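Local coordinates for protein carbohydrate deacetylase Agd3 (Neosartorya fumigata, PDB 6NWZ) that removes acetyl groups from the N-acetylated sugars of the exopolysaccharide galactosaminogalactan, as a zinc-binding carbohydrate esterase required for biofilm formation by the fungus, at residues A[113-118]-A[208-213]; A[180-185]-A[202-207]; A[393-398]-A[434-439]. One frame throughout, in Å; residues are numbered along the deposited sequence.

Interaction 1. Residues A[113-118]-A[208-213]. With ZN (zinc ion), chain J.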
loop_
_atom_site.group_PDB
_atom_site.type_symbol
_atom_site.label_atom_id
_atom_site.label_comp_id
_atom_site.label_asym_id
_atom_site.label_seq_id
_atom_site.Cartn_x
_atom_site.Cartn_y
_atom_site.Cartn_z
ATOM N N GLY A 113 33.524 -2.295 -1.779
ATOM C CA GLY A 113 32.627 -3.397 -1.442
ATOM C C GLY A 113 31.169 -3.140 -1.756
ATOM O O GLY A 113 30.289 -3.543 -0.986
ATOM N N VAL A 114 30.893 -2.489 -2.883
ATOM C CA VAL A 114 29.550 -2.055 -3.244
ATOM C C VAL A 114 28.988 -2.991 -4.307
ATOM O O VAL A 114 29.691 -3.377 -5.250
ATOM C CB VAL A 114 29.564 -0.592 -3.729
ATOM C CG1 VAL A 114 28.197 -0.170 -4.224
ATOM C CG2 VAL A 114 30.017 0.320 -2.607
ATOM N N ARG A 115 27.722 -3.361 -4.152
ATOM C CA ARG A 115 27.056 -4.272 -5.067
ATOM C C ARG A 115 26.340 -3.506 -6.174
ATOM O O ARG A 115 26.054 -2.312 -6.056
ATOM C CB ARG A 115 26.066 -5.155 -4.305
ATOM C CG ARG A 115 26.741 -6.149 -3.371
ATOM C CD ARG A 115 25.737 -6.866 -2.487
ATOM N NE ARG A 115 26.347 -7.981 -1.769
ATOM C CZ ARG A 115 25.689 -8.782 -0.937
ATOM N NH1 ARG A 115 24.397 -8.591 -0.708
ATOM N NH2 ARG A 115 26.323 -9.776 -0.334
ATOM N N MET A 116 26.058 -4.216 -7.267
ATOM C CA MET A 116 25.358 -3.661 -8.416
ATOM C C MET A 116 24.221 -4.584 -8.828
ATOM O O MET A 116 24.365 -5.811 -8.809
ATOM C CB MET A 116 26.304 -3.448 -9.603
ATOM C CG MET A 116 25.605 -3.063 -10.895
ATOM S SD MET A 116 26.746 -2.808 -12.264
ATOM C CE MET A 116 27.641 -1.364 -11.695
ATOM N N VAL A 117 23.092 -3.989 -9.201
ATOM C CA VAL A 117 21.927 -4.718 -9.683
ATOM C C VAL A 117 21.652 -4.283 -11.115
ATOM O O VAL A 117 21.653 -3.084 -11.415
ATOM C CB VAL A 117 20.698 -4.475 -8.790
ATOM C CG1 VAL A 117 19.445 -5.047 -9.437
ATOM C CG2 VAL A 117 20.920 -5.079 -7.411
ATOM N N GLN A 118 21.428 -5.254 -11.997
ATOM C CA GLN A 118 21.057 -4.986 -13.382
ATOM C C GLN A 118 19.821 -5.801 -13.728
ATOM O O GLN A 118 19.819 -7.025 -13.570
ATOM C CB GLN A 118 22.198 -5.325 -14.339
ATOM C CG GLN A 118 23.459 -4.537 -14.095
ATOM C CD GLN A 118 24.236 -4.307 -15.369
ATOM O OE1 GLN A 118 23.664 -3.955 -16.402
ATOM N NE2 GLN A 118 25.545 -4.509 -15.308
ATOM N N GLY A 208 35.590 -10.769 -6.748
ATOM C CA GLY A 208 35.266 -9.792 -5.740
ATOM C C GLY A 208 34.112 -8.875 -6.097
ATOM O O GLY A 208 33.410 -8.399 -5.197
ATOM N N ARG A 209 33.903 -8.610 -7.386
ATOM C CA ARG A 209 32.812 -7.747 -7.817
ATOM C C ARG A 209 31.508 -8.535 -7.802
ATOM O O ARG A 209 31.388 -9.554 -8.489
ATOM C CB ARG A 209 33.090 -7.187 -9.210
ATOM C CG ARG A 209 31.980 -6.293 -9.722
ATOM C CD ARG A 209 32.440 -5.452 -10.889
ATOM N NE ARG A 209 32.857 -6.268 -12.022
ATOM C CZ ARG A 209 32.035 -6.706 -12.970
ATOM N NH1 ARG A 209 30.740 -6.413 -12.923
ATOM N NH2 ARG A 209 32.511 -7.440 -13.963
ATOM N N GLU A 210 30.538 -8.071 -7.019
ATOM C CA GLU A 210 29.279 -8.779 -6.835
ATOM C C GLU A 210 28.175 -8.078 -7.611
ATOM O O GLU A 210 28.050 -6.850 -7.556
ATOM C CB GLU A 210 28.908 -8.865 -5.357
ATOM C CG GLU A 210 30.038 -9.336 -4.468
ATOM C CD GLU A 210 29.577 -9.622 -3.059
ATOM O OE1 GLU A 210 29.636 -10.799 -2.647
ATOM O OE2 GLU A 210 29.141 -8.676 -2.369
ATOM N N GLN A 211 27.371 -8.864 -8.320
ATOM C CA GLN A 211 26.369 -8.330 -9.228
ATOM C C GLN A 211 25.158 -9.248 -9.219
ATOM O O GLN A 211 25.303 -10.471 -9.145
ATOM C CB GLN A 211 26.938 -8.204 -10.648
ATOM C CG GLN A 211 25.966 -7.673 -11.687
ATOM C CD GLN A 211 26.605 -7.546 -13.056
ATOM O OE1 GLN A 211 26.923 -6.444 -13.505
ATOM N NE2 GLN A 211 26.801 -8.677 -13.726
ATOM N N MET A 212 23.968 -8.655 -9.280
ATOM C CA MET A 212 22.720 -9.397 -9.416
ATOM C C MET A 212 22.063 -8.973 -10.724
ATOM O O MET A 212 21.827 -7.780 -10.944
ATOM C CB MET A 212 21.792 -9.153 -8.219
ATOM C CG MET A 212 20.407 -9.774 -8.375
ATOM S SD MET A 212 19.334 -9.634 -6.927
ATOM C CE MET A 212 20.099 -10.786 -5.795
ATOM N N ALA A 213 21.785 -9.947 -11.593
ATOM C CA ALA A 213 21.296 -9.690 -12.942
ATOM C C ALA A 213 19.960 -10.384 -13.158
ATOM O O ALA A 213 19.828 -11.584 -12.891
ATOM C CB ALA A 213 22.303 -10.162 -13.997
HETATM ZN ZN ZN J . 30.533 -10.671 -0.444
HETATM O O HOH W 1 31.237 -5.884 -5.577
#
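Met116 and Gln211 pair on adjacent parallel strands, their side chains side by side on one face, in a contact that is tight at one end and more open at the other. At the tight end Met212 N gives a hydrogen bond to Met116 O, and Gln118 N closes on Met212 O at 2.8 Å. Above this ladder Gln118 NE2 reaches Gln211 OE1 at 3.0 Å; the bond is bent (142° at the hydrogen), with the donor above the carbonyl plane and the two amides nearly perpendicular. Gln211 is extended with CG anti to its backbone N (chi1 179°), which carries its amide up to Gln118 and alongside Met116 SD. Its NE2 is held by Asn204 OD1 and Lys126 O, fixing the rotation of the group. On the other face Val117 CG2 packs on Met212 CB.

Towards residue 113 the strands drift apart: Met116 N makes a weak bond to Glu210 O at 3.3 Å, and beyond it a water joins Val114 O to Glu210 N. Here, on the partly exposed side, Arg115 NE meets Glu210 OE2 at 2.9 Å in a salt bridge, straight and in the guanidinium plane but from above the carboxylate, while Arg115 NH1 bonds to Trp236 O. Glu210 OE1 binds zinc at 2.4 Å, together with Leu684 O. Within the CBM87 region, strands 76-80 and 198-206 flank the pair, helix 99-112 packs on Met116 and helix 224-237 on Val117.

Interaction 2. Residues A[180-185]-A[202-207]. With NAG (2-acetamido-2-deoxy-beta-D-glucopyranose), chain C.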
loop_
_atom_site.group_PDB
_atom_site.type_symbol
_atom_site.label_atom_id
_atom_site.label_comp_id
_atom_site.label_asym_id
_atom_site.label_seq_id
_atom_site.Cartn_x
_atom_site.Cartn_y
_atom_site.Cartn_z
ATOM N N SER A 180 31.256 -21.454 -11.366
ATOM C CA SER A 180 32.189 -21.038 -10.329
ATOM C C SER A 180 32.164 -19.536 -10.067
ATOM O O SER A 180 32.700 -19.097 -9.043
ATOM C CB SER A 180 33.610 -21.472 -10.695
ATOM O OG SER A 180 33.738 -22.879 -10.599
ATOM N N ASN A 181 31.561 -18.739 -10.954
ATOM C CA ASN A 181 31.405 -17.310 -10.721
ATOM C C ASN A 181 29.962 -16.831 -10.806
ATOM O O ASN A 181 29.707 -15.648 -10.560
ATOM C CB ASN A 181 32.261 -16.500 -11.709
ATOM C CG ASN A 181 31.897 -16.761 -13.162
ATOM O OD1 ASN A 181 30.745 -17.045 -13.498
ATOM N ND2 ASN A 181 32.889 -16.663 -14.035
ATOM N N THR A 182 29.017 -17.708 -11.147
ATOM C CA THR A 182 27.629 -17.321 -11.350
ATOM C C THR A 182 26.722 -18.409 -10.797
ATOM O O THR A 182 26.861 -19.580 -11.163
ATOM C CB THR A 182 27.333 -17.097 -12.841
ATOM O OG1 THR A 182 28.203 -16.082 -13.363
ATOM C CG2 THR A 182 25.886 -16.682 -13.046
ATOM N N LYS A 183 25.798 -18.020 -9.918
ATOM C CA LYS A 183 24.785 -18.912 -9.374
ATOM C C LYS A 183 23.403 -18.453 -9.820
ATOM O O LYS A 183 23.191 -17.284 -10.153
ATOM C CB LYS A 183 24.834 -18.959 -7.841
ATOM C CG LYS A 183 24.380 -17.670 -7.180
ATOM C CD LYS A 183 24.517 -17.740 -5.676
ATOM C CE LYS A 183 23.532 -18.717 -5.072
ATOM N NZ LYS A 183 23.603 -18.678 -3.588
ATOM N N GLU A 184 22.458 -19.388 -9.813
ATOM C CA GLU A 184 21.079 -19.119 -10.199
ATOM C C GLU A 184 20.231 -18.881 -8.954
ATOM O O GLU A 184 20.309 -19.650 -7.991
ATOM C CB GLU A 184 20.517 -20.285 -11.015
ATOM C CG GLU A 184 18.999 -20.326 -11.079
ATOM C CD GLU A 184 18.471 -21.468 -11.930
ATOM O OE1 GLU A 184 18.799 -21.529 -13.136
ATOM O OE2 GLU A 184 17.722 -22.306 -11.389
ATOM N N ILE A 185 19.436 -17.812 -8.973
ATOM C CA ILE A 185 18.509 -17.525 -7.884
ATOM C C ILE A 185 17.051 -17.579 -8.316
ATOM O O ILE A 185 16.169 -17.695 -7.447
ATOM C CB ILE A 185 18.811 -16.159 -7.225
ATOM C CG1 ILE A 185 18.503 -15.018 -8.192
ATOM C CG2 ILE A 185 20.255 -16.080 -6.760
ATOM C CD1 ILE A 185 18.521 -13.652 -7.544
ATOM N N VAL A 202 20.457 -14.271 -11.831
ATOM C CA VAL A 202 21.727 -14.800 -11.354
ATOM C C VAL A 202 22.351 -13.814 -10.376
ATOM O O VAL A 202 21.949 -12.654 -10.278
ATOM C CB VAL A 202 22.716 -15.095 -12.502
ATOM C CG1 VAL A 202 22.159 -16.145 -13.444
ATOM C CG2 VAL A 202 23.061 -13.818 -13.262
ATOM N N ILE A 203 23.350 -14.306 -9.646
ATOM C CA ILE A 203 24.258 -13.481 -8.860
ATOM C C ILE A 203 25.675 -13.798 -9.311
ATOM O O ILE A 203 26.073 -14.968 -9.346
ATOM C CB ILE A 203 24.108 -13.723 -7.347
ATOM C CG1 ILE A 203 22.767 -13.207 -6.834
ATOM C CG2 ILE A 203 25.228 -13.041 -6.596
ATOM C CD1 ILE A 203 22.631 -13.327 -5.329
ATOM N N ASN A 204 26.428 -12.763 -9.664
ATOM C CA ASN A 204 27.782 -12.920 -10.171
ATOM C C ASN A 204 28.790 -12.548 -9.095
ATOM O O ASN A 204 28.564 -11.628 -8.302
ATOM C CB ASN A 204 28.012 -12.046 -11.405
ATOM C CG ASN A 204 27.030 -12.335 -12.516
ATOM O OD1 ASN A 204 26.275 -11.458 -12.931
ATOM N ND2 ASN A 204 27.039 -13.567 -13.012
ATOM N N ASN A 205 29.904 -13.270 -9.075
ATOM C CA ASN A 205 31.063 -12.906 -8.267
ATOM C C ASN A 205 32.262 -12.952 -9.206
ATOM O O ASN A 205 32.817 -14.023 -9.462
ATOM C CB ASN A 205 31.236 -13.837 -7.076
ATOM C CG ASN A 205 32.314 -13.365 -6.125
ATOM O OD1 ASN A 205 33.415 -13.003 -6.540
ATOM N ND2 ASN A 205 31.999 -13.358 -4.837
ATOM N N PHE A 206 32.649 -11.789 -9.726
ATOM C CA PHE A 206 33.744 -11.687 -10.688
ATOM C C PHE A 206 34.984 -11.181 -9.957
ATOM O O PHE A 206 35.328 -9.999 -9.998
ATOM C CB PHE A 206 33.353 -10.778 -11.844
ATOM C CG PHE A 206 32.260 -11.333 -12.710
ATOM C CD1 PHE A 206 32.281 -12.660 -13.111
ATOM C CD2 PHE A 206 31.210 -10.526 -13.121
ATOM C CE1 PHE A 206 31.275 -13.170 -13.911
ATOM C CE2 PHE A 206 30.202 -11.029 -13.923
ATOM C CZ PHE A 206 30.232 -12.351 -14.317
ATOM N N ASP A 207 35.660 -12.110 -9.282
ATOM C CA ASP A 207 36.874 -11.823 -8.517
ATOM C C ASP A 207 36.659 -10.668 -7.539
ATOM O O ASP A 207 37.431 -9.709 -7.487
ATOM C CB ASP A 207 38.055 -11.538 -9.446
ATOM C CG ASP A 207 38.374 -12.707 -10.353
ATOM O OD1 ASP A 207 39.102 -13.621 -9.911
ATOM O OD2 ASP A 207 37.887 -12.718 -11.502
HETATM C C1 NAG C . 35.088 -19.891 -13.931
HETATM C C2 NAG C . 36.370 -20.134 -14.734
HETATM C C3 NAG C . 37.562 -20.311 -13.796
HETATM C C4 NAG C . 37.659 -19.147 -12.817
HETATM C C5 NAG C . 36.334 -18.974 -12.085
HETATM C C6 NAG C . 36.315 -17.782 -11.154
HETATM C C7 NAG C . 36.566 -21.289 -16.891
HETATM C C8 NAG C . 36.360 -22.578 -17.630
HETATM N N2 NAG C . 36.231 -21.296 -15.597
HETATM O O3 NAG C . 38.753 -20.401 -14.571
HETATM O O4 NAG C . 38.687 -19.394 -11.863
HETATM O O5 NAG C . 35.279 -18.778 -13.038
HETATM O O6 NAG C . 36.428 -16.554 -11.859
HETATM O O7 NAG C . 37.011 -20.287 -17.442
#
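Asn181 meets Phe206 where two antiparallel strands run out toward a glycan. Starting from CB, which lies 3.4 Å from Asn205 O, the side chain turns toward Phe206 with CG between the backbone N and carbonyl carbon (chi1 60°). CG then comes to the ring edge at Phe206 CE1, 3.7 Å away, with amide and ring planes steeply inclined at 76°. At the tip the two branches part: OD1 accepts the hydroxyl of Thr182 OG1, while ND2 lies near the ring plane and 3.3 Å from O5 of the N-acetylglucosamine.

The pair is the beta hairpin formed by strands 182-188 and 198-206 of the CBM87 region, with Lys183 and Ile203 as a hydrogen-bonded pair and Thr182 opposite Asn204 as a non-hydrogen-bonded one. Past the regular pairing, Asn205 N still bonds to Asn181 O.

Thr182 OG1 is gripped twice, since besides donating to Asn181 it accepts Asn204 ND2 at 2.8 Å, nearly in the amide plane of Asn204. Asn204 ND2 also bonds to Phe127 O and its OD1 to Gln211 NE2, while Asn204 CB sits over one face of Phe206, toward the rim. Thr182 CG2 touches Val202 CB at 3.6 Å. On the face of Lys183 and Ile203, the lysine lies alongside the isoleucine before its NZ reaches Asp152 and Asp149, and Ile185 and Ile203 cross at about a right angle, CG2 of the first 3.8 Å from CG1 of the second.

Interaction 3. Residues A[393-398]-A[434-439]. With NAG (2-acetamido-2-deoxy-beta-D-glucopyranose), chain B.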
loop_
_atom_site.group_PDB
_atom_site.type_symbol
_atom_site.label_atom_id
_atom_site.label_comp_id
_atom_site.label_asym_id
_atom_site.label_seq_id
_atom_site.Cartn_x
_atom_site.Cartn_y
_atom_site.Cartn_z
ATOM N N GLU A 393 -25.509 12.774 4.017
ATOM C CA GLU A 393 -25.803 13.825 3.050
ATOM C C GLU A 393 -24.579 14.113 2.191
ATOM O O GLU A 393 -23.472 14.294 2.710
ATOM C CB GLU A 393 -26.251 15.103 3.761
ATOM C CG GLU A 393 -26.508 16.281 2.819
ATOM C CD GLU A 393 -26.852 17.563 3.559
ATOM O OE1 GLU A 393 -26.764 17.573 4.804
ATOM O OE2 GLU A 393 -27.210 18.561 2.897
ATOM N N GLU A 394 -24.783 14.151 0.878
ATOM C CA GLU A 394 -23.720 14.526 -0.043
ATOM C C GLU A 394 -23.388 16.002 0.128
ATOM O O GLU A 394 -24.281 16.849 0.227
ATOM C CB GLU A 394 -24.145 14.235 -1.481
ATOM C CG GLU A 394 -25.069 13.030 -1.606
ATOM C CD GLU A 394 -24.396 11.827 -2.234
ATOM O OE1 GLU A 394 -23.730 12.001 -3.276
ATOM O OE2 GLU A 394 -24.536 10.709 -1.690
ATOM N N GLN A 395 -22.094 16.313 0.161
ATOM C CA GLN A 395 -21.633 17.630 0.576
ATOM C C GLN A 395 -20.965 18.419 -0.542
ATOM O O GLN A 395 -20.373 19.468 -0.268
ATOM C CB GLN A 395 -20.678 17.489 1.761
ATOM C CG GLN A 395 -21.242 16.654 2.892
ATOM C CD GLN A 395 -20.257 16.470 4.020
ATOM O OE1 GLN A 395 -19.174 17.054 4.012
ATOM N NE2 GLN A 395 -20.625 15.653 5.002
ATOM N N ASN A 396 -21.049 17.952 -1.791
ATOM C CA ASN A 396 -20.414 18.677 -2.889
ATOM C C ASN A 396 -20.988 20.079 -3.052
ATOM O O ASN A 396 -20.266 21.003 -3.445
ATOM C CB ASN A 396 -20.565 17.897 -4.194
ATOM C CG ASN A 396 -19.531 16.805 -4.340
ATOM O OD1 ASN A 396 -18.737 16.568 -3.431
ATOM N ND2 ASN A 396 -19.533 16.131 -5.485
ATOM N N ASN A 397 -22.281 20.255 -2.754
ATOM C CA ASN A 397 -22.974 21.529 -2.911
ATOM C C ASN A 397 -23.729 21.910 -1.641
ATOM O O ASN A 397 -24.592 22.793 -1.677
ATOM C CB ASN A 397 -23.930 21.468 -4.109
ATOM C CG ASN A 397 -24.352 22.844 -4.614
ATOM O OD1 ASN A 397 -23.755 23.866 -4.276
ATOM N ND2 ASN A 397 -25.392 22.863 -5.440
ATOM N N ALA A 398 -23.424 21.259 -0.521
ATOM C CA ALA A 398 -24.124 21.510 0.726
ATOM C C ALA A 398 -23.600 22.780 1.393
ATOM O O ALA A 398 -22.563 23.334 1.020
ATOM C CB ALA A 398 -23.982 20.318 1.671
ATOM N N ALA A 434 -19.738 9.174 0.422
ATOM C CA ALA A 434 -19.521 8.986 -1.014
ATOM C C ALA A 434 -18.350 9.823 -1.518
ATOM O O ALA A 434 -18.314 10.212 -2.689
ATOM C CB ALA A 434 -20.784 9.303 -1.820
ATOM N N ILE A 435 -17.390 10.099 -0.630
ATOM C CA ILE A 435 -16.228 10.937 -0.917
ATOM C C ILE A 435 -16.687 12.249 -1.543
ATOM O O ILE A 435 -16.273 12.600 -2.655
ATOM C CB ILE A 435 -15.218 10.197 -1.817
ATOM C CG1 ILE A 435 -15.028 8.767 -1.322
ATOM C CG2 ILE A 435 -13.860 10.888 -1.794
ATOM C CD1 ILE A 435 -14.489 8.687 0.092
ATOM N N THR A 436 -17.552 12.980 -0.840
ATOM C CA THR A 436 -18.092 14.242 -1.326
ATOM C C THR A 436 -17.731 15.374 -0.371
ATOM O O THR A 436 -17.402 15.155 0.798
ATOM C CB THR A 436 -19.623 14.177 -1.513
ATOM O OG1 THR A 436 -20.270 13.966 -0.250
ATOM C CG2 THR A 436 -19.998 13.051 -2.464
ATOM N N GLY A 437 -17.790 16.599 -0.891
ATOM C CA GLY A 437 -17.428 17.772 -0.128
ATOM C C GLY A 437 -15.949 18.083 -0.094
ATOM O O GLY A 437 -15.560 19.093 0.508
ATOM N N LEU A 438 -15.111 17.258 -0.722
ATOM C CA LEU A 438 -13.673 17.497 -0.723
ATOM C C LEU A 438 -13.275 18.716 -1.544
ATOM O O LEU A 438 -12.113 19.130 -1.477
ATOM C CB LEU A 438 -12.934 16.257 -1.230
ATOM C CG LEU A 438 -12.814 15.086 -0.244
ATOM C CD1 LEU A 438 -14.097 14.265 -0.150
ATOM C CD2 LEU A 438 -11.646 14.198 -0.612
ATOM N N HIS A 439 -14.195 19.296 -2.317
ATOM C CA HIS A 439 -13.950 20.558 -3.006
ATOM C C HIS A 439 -14.879 21.659 -2.512
ATOM O O HIS A 439 -14.874 22.764 -3.066
ATOM C CB HIS A 439 -14.087 20.385 -4.523
ATOM C CG HIS A 439 -13.113 19.409 -5.110
ATOM N ND1 HIS A 439 -11.754 19.642 -5.151
ATOM C CD2 HIS A 439 -13.301 18.196 -5.682
ATOM C CE1 HIS A 439 -11.150 18.616 -5.722
ATOM N NE2 HIS A 439 -12.065 17.725 -6.053
HETATM C C1 NAG B . -25.930 24.065 -6.018
HETATM C C2 NAG B . -26.655 23.703 -7.320
HETATM C C3 NAG B . -27.372 24.922 -7.894
HETATM C C4 NAG B . -28.282 25.548 -6.847
HETATM C C5 NAG B . -27.465 25.880 -5.604
HETATM C C6 NAG B . -28.293 26.451 -4.476
HETATM C C7 NAG B . -25.510 21.844 -8.444
HETATM C C8 NAG B . -24.517 21.457 -9.499
HETATM N N2 NAG B . -25.725 23.155 -8.294
HETATM O O3 NAG B . -28.129 24.531 -9.034
HETATM O O4 NAG B . -28.869 26.737 -7.364
HETATM O O5 NAG B . -26.850 24.683 -5.104
HETATM O O6 NAG B . -29.445 25.661 -4.222
HETATM O O7 NAG B . -26.091 21.008 -7.758
#
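Two loops of the deacetylase domain, one leading into helix 400-417 and the other into helix 441-449, meet beside a zinc site and a glycosylated asparagine. With no regular strand pairing available, Thr436 and Asn396 reach across with their side chains to the backbone of the opposite loop. Gln395 N donates to Thr436 OG1 at 3.0 Å, with an angle at hydrogen of 165°. The threonine holds OG1 between its backbone N and carbonyl carbon (chi1 64°), a rotation that turns the hydroxyl toward Gln395 N while it also bonds to Pro433 O in its own loop. In return Gly437 N donates to Asn396 OD1 at 2.7 Å, lying in the carbonyl plane of the amide. OD1 also passes 3.2 Å from Thr436 CB, the two side chains crossing at about a right angle, and Asn396 ND2 is tied to Thr336 OG1.

Close packing accompanies these bonds. Gln395 CB rests 3.8 Å from Gly437 CA, at a place where glycine's lack of a side chain lets the backbones approach. Gln395 then runs on extended to Trp447 NE1. On the zinc side, the carboxylate of Glu394 spans two methyls: OE1 lies 4.0 Å from Thr436 CG2, and OE2 the same distance from Ala434 CB. Glu394 binds zinc with Asp335, whereas Asn397 points away and carries N-acetylglucosamine through ND2.

In this reciprocal exchange each loop offers a peptide N-H and a side-chain oxygen, so both backbone donors are satisfied without regular strand or helix bonding, next to the residue that binds zinc.

After several earlier strands and helix 99-112 the chain enters strand 115-119, beside which 208-213 is laid some 90 residues later; interaction 1 thus closes a long loop within the CBM87 region. Interaction 2 falls wholly inside that excursion, where 180-185 pairs with 202-207 across a much shorter hairpin. Because strand 198-206 leads almost at once into 209-214, the two contacts are neighbours in the sheet: Asn204 N and Gln211 O probably bond, and Ile203 packs on Met212. Interaction 3 follows in series, joining 393-398 to 434-439 around helix 400-417 in the deacetylase domain. It lies on the other side of the molecule, its centre about 53 Å from that of interaction 1.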